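Local coordinates for concanavalin A-like lectin protein kinase family protein (Theobroma cacao, PDB 6CTH) that probably transfers phosphate from ATP to protein substrates as a plant lectin-like protein kinase, its kinase domain here binding an oxindole inhibitor and magnesium, at residues A[56-61]-A[157-162]; A[63-68]-A[161-166]. All blocks are in the same frame, centred on the assembly; numbering follows the deposited sequence.

In the fold
From the N terminus the chain builds the first strands of the N lobe and then helix 54-66, where both contacts begin. It goes on through strands 77-83 and 86-92, crosses into helices 99-103 and 112-132 of the C lobe, and passes strand 136-138. Contact 1 closes this long loop when 157-162, after strand 155-157, reaches the first half and middle of the helix. Contact 2 closes an overlapping loop a few residues later, where 161-166 meets the end of the helix. The two loops cross rather than nest, and they share G161 and L162. Together they tie the N-lobe helix to the DFG motif and the segment after it.

Contact 1 (A[56-61]-A[157-162]); sequences IKEYAS and LGDFGL. With MG (magnesium ion), chain C.
D159, F160 and G161 form the DFG motif of the protein kinase fold. It packs against helix 54-66, the C helix of the N lobe. The main direct hydrogen bond comes from S61. Its OG is anti to the backbone N (chi1 172°) and donates to F160 O at 2.9 Å. The oxygen is met in its carbonyl plane, with a C=O...OG angle of 157°. E62, next on the helix, accepts from F160 N, so the helix grips both ends of this residue. The F160 ring leads away from 56-61 toward I65, I66 and H139.

Van der Waals contact centres on G161. The extended E58 side chain lies along the G161 peptide. Its CG is 3.4 Å from G161 O, and its OE1 is 3.4 Å from G161 CA. With no side chain at G161, the carboxylate lies against its CA. E58 CA also makes a CA-H...O contact with G161 O.

The charged groups meet through water. E58 OE1 and D159 OD1 are 4.4 Å apart, and their like charges would probably repel. Water 1, a ligand of the magnesium ion, lies between them, 2.6 Å from E58 OE1 and 2.8 Å from D159 OD1. It can donate to either and probably eases this repulsion. D159 CG is anti to its backbone N, and this sends the carboxylate to the metal. D141 and waters 1 to 4 complete a six-ligand shell. D159 splits its two oxygens between tasks: OD2 binds MG at 2.1 Å, while OD1 accepts a weak bond from G161 N at 3.4 Å.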
# COMPACT_ATOMS: atom_id res chain seq x y z
N ILE A 56 -16.61 -8.11 -9.98
CA ILE A 56 -16.89 -9.44 -9.34
C ILE A 56 -15.64 -10.31 -9.19
O ILE A 56 -15.54 -11.08 -8.22
CB ILE A 56 -18.07 -10.26 -10.00
CG1 ILE A 56 -18.34 -11.57 -9.20
CG2 ILE A 56 -17.81 -10.61 -11.46
CD1 ILE A 56 -19.75 -12.16 -9.32
N LYS A 57 -14.70 -10.21 -10.13
CA LYS A 57 -13.45 -10.92 -10.01
C LYS A 57 -12.66 -10.40 -8.79
O LYS A 57 -12.11 -11.21 -8.01
CB LYS A 57 -12.62 -10.80 -11.30
N GLU A 58 -12.63 -9.07 -8.60
CA GLU A 58 -11.87 -8.49 -7.48
C GLU A 58 -12.56 -8.75 -6.15
O GLU A 58 -11.88 -9.06 -5.19
CB GLU A 58 -11.56 -7.00 -7.63
CG GLU A 58 -10.57 -6.71 -8.75
CD GLU A 58 -9.84 -5.39 -8.60
OE1 GLU A 58 -9.00 -5.20 -7.69
OE2 GLU A 58 -10.08 -4.49 -9.43
N TYR A 59 -13.89 -8.70 -6.10
CA TYR A 59 -14.61 -9.14 -4.91
C TYR A 59 -14.25 -10.59 -4.55
O TYR A 59 -13.93 -10.90 -3.39
CB TYR A 59 -16.15 -9.03 -5.13
CG TYR A 59 -16.97 -9.66 -4.07
CD1 TYR A 59 -17.35 -8.94 -2.92
CD2 TYR A 59 -17.32 -11.00 -4.14
CE1 TYR A 59 -18.08 -9.56 -1.90
CE2 TYR A 59 -18.07 -11.61 -3.15
CZ TYR A 59 -18.44 -10.89 -2.03
OH TYR A 59 -19.15 -11.51 -1.06
N ALA A 60 -14.27 -11.47 -5.55
CA ALA A 60 -14.05 -12.91 -5.28
C ALA A 60 -12.63 -13.20 -4.77
O ALA A 60 -12.44 -13.97 -3.79
CB ALA A 60 -14.33 -13.72 -6.54
N SER A 61 -11.66 -12.57 -5.43
CA SER A 61 -10.29 -12.56 -4.99
C SER A 61 -10.16 -12.00 -3.57
O SER A 61 -9.46 -12.60 -2.74
CB SER A 61 -9.39 -11.78 -5.97
OG SER A 61 -8.09 -11.65 -5.41
N LEU A 157 -2.02 -2.94 5.67
CA LEU A 157 -2.12 -3.07 4.24
C LEU A 157 -3.41 -3.78 3.90
O LEU A 157 -3.81 -4.75 4.54
CB LEU A 157 -0.91 -3.81 3.71
CG LEU A 157 -0.91 -4.19 2.25
CD1 LEU A 157 -0.81 -2.93 1.39
CD2 LEU A 157 0.25 -5.10 1.93
N GLY A 158 -4.13 -3.25 2.93
CA GLY A 158 -5.32 -3.88 2.42
C GLY A 158 -5.37 -3.91 0.92
O GLY A 158 -4.37 -3.67 0.25
N ASP A 159 -6.60 -4.09 0.42
CA ASP A 159 -6.93 -4.29 -1.00
C ASP A 159 -6.28 -5.51 -1.61
O ASP A 159 -5.21 -5.41 -2.25
CB ASP A 159 -6.50 -3.05 -1.86
CG ASP A 159 -6.90 -3.18 -3.34
OD1 ASP A 159 -7.82 -3.95 -3.66
OD2 ASP A 159 -6.21 -2.51 -4.14
N PHE A 160 -6.98 -6.63 -1.52
CA PHE A 160 -6.56 -7.90 -2.09
C PHE A 160 -7.28 -8.27 -3.39
O PHE A 160 -7.29 -9.42 -3.79
CB PHE A 160 -6.69 -8.99 -1.02
CG PHE A 160 -5.87 -8.64 0.19
CD1 PHE A 160 -4.56 -8.91 0.23
CD2 PHE A 160 -6.50 -8.00 1.27
CE1 PHE A 160 -3.77 -8.54 1.32
CE2 PHE A 160 -5.72 -7.66 2.39
CZ PHE A 160 -4.37 -7.86 2.37
N GLY A 161 -7.79 -7.28 -4.10
CA GLY A 161 -8.56 -7.58 -5.31
C GLY A 161 -7.77 -8.13 -6.47
O GLY A 161 -8.33 -8.87 -7.27
N LEU A 162 -6.47 -7.81 -6.53
CA LEU A 162 -5.52 -8.36 -7.49
C LEU A 162 -4.60 -9.44 -6.89
O LEU A 162 -3.74 -9.99 -7.59
CB LEU A 162 -4.67 -7.24 -8.09
CG LEU A 162 -5.38 -6.28 -9.03
CD1 LEU A 162 -4.40 -5.24 -9.51
CD2 LEU A 162 -5.97 -7.08 -10.18
MG MG C . -6.21 -2.38 -6.28
O HOH W 1 -8.28 -3.15 -6.30
O HOH W 2 -6.73 -0.46 -5.90
O HOH W 3 -6.42 -2.18 -8.34
O HOH W 4 -5.78 -4.43 -6.41

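Contact 2 (A[63-68]-A[161-166]); sequences VKIISR and GLARLV
A163 is the first residue of 161-166 to touch the end of helix 54-66. Its methyl group faces the helix and rests against the I65 branches, with CB 4.1 Å from I65 CG2. The A163 carbonyl also lies beside I65, its O 3.9 Å from CG1.

R164 turns its side chain the other way and folds back on its own segment. Its NH1 donates to A163 O at 2.7 Å, with an angle of 155° at the hydrogen. The NH1 atom stands above the carbonyl plane, 52° out of it, but the oxygen lies almost in the guanidinium plane.

L165 points back at the helix and covers the most surface. Three side chains meet it. I65 CD1 approaches its branch point, 3.6 Å from L165 CG, and the two side chains slide past each other in opposite directions. R68 crosses obliquely and lays its guanidinium flat against a methyl: L165 CD1 sits over the centre of the group, 3.4 Å above its plane. The extended K64 chain also crosses obliquely and brings CE to 3.7 Å from the same CD1. This carries K64 NZ past the leucine to water 5. The water accepts from NZ and also from L165 N at 3.1 Å, so lysine and strand backbone are bridged.

V137 of strand 136-138 touches both I65 and L165 and adds to the apolar packing. R164 and V166 pair with that strand through the backbone. Such a short strand just after the DFG motif, packed beside the C helix, is typical of the start of a protein kinase activation segment.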
# COMPACT_ATOMS: atom_id res chain seq x y z
N VAL A 63 -12.38 -11.83 -1.07
CA VAL A 63 -12.92 -12.75 -0.04
C VAL A 63 -12.05 -13.97 0.18
O VAL A 63 -11.81 -14.39 1.34
CB VAL A 63 -14.36 -13.18 -0.35
CG1 VAL A 63 -14.83 -14.26 0.63
CG2 VAL A 63 -15.24 -11.98 -0.27
N LYS A 64 -11.59 -14.54 -0.93
CA LYS A 64 -10.78 -15.76 -0.92
C LYS A 64 -9.49 -15.55 -0.15
O LYS A 64 -9.14 -16.35 0.72
CB LYS A 64 -10.43 -16.18 -2.35
CG LYS A 64 -9.69 -17.52 -2.42
CD LYS A 64 -8.98 -17.67 -3.75
CE LYS A 64 -8.30 -19.03 -3.82
NZ LYS A 64 -7.70 -19.26 -5.15
N ILE A 65 -8.79 -14.47 -0.50
CA ILE A 65 -7.47 -14.21 0.02
C ILE A 65 -7.56 -13.69 1.46
O ILE A 65 -6.84 -14.13 2.35
CB ILE A 65 -6.72 -13.20 -0.87
CG1 ILE A 65 -6.56 -13.68 -2.33
CG2 ILE A 65 -5.37 -12.84 -0.27
CD1 ILE A 65 -5.80 -14.97 -2.43
N ILE A 66 -8.37 -12.66 1.68
CA ILE A 66 -8.37 -11.97 2.98
C ILE A 66 -8.82 -12.89 4.13
O ILE A 66 -8.36 -12.71 5.29
CB ILE A 66 -9.12 -10.62 2.92
CG1 ILE A 66 -8.63 -9.69 4.01
CG2 ILE A 66 -10.63 -10.85 3.02
CD1 ILE A 66 -9.25 -8.30 3.95
N SER A 67 -9.65 -13.89 3.79
CA SER A 67 -10.11 -14.94 4.71
C SER A 67 -8.95 -15.77 5.27
O SER A 67 -9.04 -16.30 6.38
CB SER A 67 -11.16 -15.87 4.05
OG SER A 67 -10.56 -16.88 3.21
N ARG A 68 -7.87 -15.89 4.49
CA ARG A 68 -6.68 -16.64 4.88
C ARG A 68 -5.62 -15.86 5.64
O ARG A 68 -4.55 -16.43 5.88
CB ARG A 68 -5.97 -17.19 3.64
CG ARG A 68 -6.83 -18.14 2.89
CD ARG A 68 -6.20 -18.51 1.61
NE ARG A 68 -7.17 -19.31 0.87
CZ ARG A 68 -6.99 -20.56 0.45
NH1 ARG A 68 -5.86 -21.18 0.62
NH2 ARG A 68 -7.97 -21.12 -0.25
N GLY A 161 -7.79 -7.28 -4.10
CA GLY A 161 -8.56 -7.58 -5.31
C GLY A 161 -7.77 -8.13 -6.47
O GLY A 161 -8.33 -8.87 -7.27
N LEU A 162 -6.47 -7.81 -6.53
CA LEU A 162 -5.52 -8.36 -7.49
C LEU A 162 -4.60 -9.44 -6.89
O LEU A 162 -3.74 -9.99 -7.59
CB LEU A 162 -4.67 -7.24 -8.09
CG LEU A 162 -5.38 -6.28 -9.03
CD1 LEU A 162 -4.40 -5.24 -9.51
CD2 LEU A 162 -5.97 -7.08 -10.18
N ALA A 163 -4.76 -9.74 -5.60
CA ALA A 163 -3.84 -10.64 -4.92
C ALA A 163 -4.03 -12.08 -5.38
O ALA A 163 -5.15 -12.48 -5.73
CB ALA A 163 -4.04 -10.55 -3.40
N ARG A 164 -2.95 -12.85 -5.38
CA ARG A 164 -3.03 -14.22 -5.81
C ARG A 164 -2.24 -15.18 -4.93
O ARG A 164 -1.18 -14.84 -4.42
CB ARG A 164 -2.51 -14.35 -7.24
CG ARG A 164 -3.27 -13.53 -8.26
CD ARG A 164 -4.64 -14.12 -8.52
NE ARG A 164 -5.36 -13.38 -9.56
CZ ARG A 164 -6.15 -12.35 -9.32
NH1 ARG A 164 -6.34 -11.92 -8.08
NH2 ARG A 164 -6.76 -11.74 -10.32
N LEU A 165 -2.77 -16.38 -4.75
CA LEU A 165 -2.06 -17.44 -4.05
C LEU A 165 -1.10 -18.16 -4.97
O LEU A 165 -1.44 -18.41 -6.12
CB LEU A 165 -3.06 -18.48 -3.53
CG LEU A 165 -3.89 -18.02 -2.36
CD1 LEU A 165 -4.99 -19.04 -2.10
CD2 LEU A 165 -3.06 -17.87 -1.09
N VAL A 166 0.09 -18.49 -4.50
CA VAL A 166 1.04 -19.25 -5.31
C VAL A 166 0.92 -20.74 -4.91
O VAL A 166 1.47 -21.15 -3.89
CB VAL A 166 2.47 -18.72 -5.11
CG1 VAL A 166 3.48 -19.40 -6.02
CG2 VAL A 166 2.50 -17.22 -5.32
O HOH W 5 -5.56 -16.93 -5.99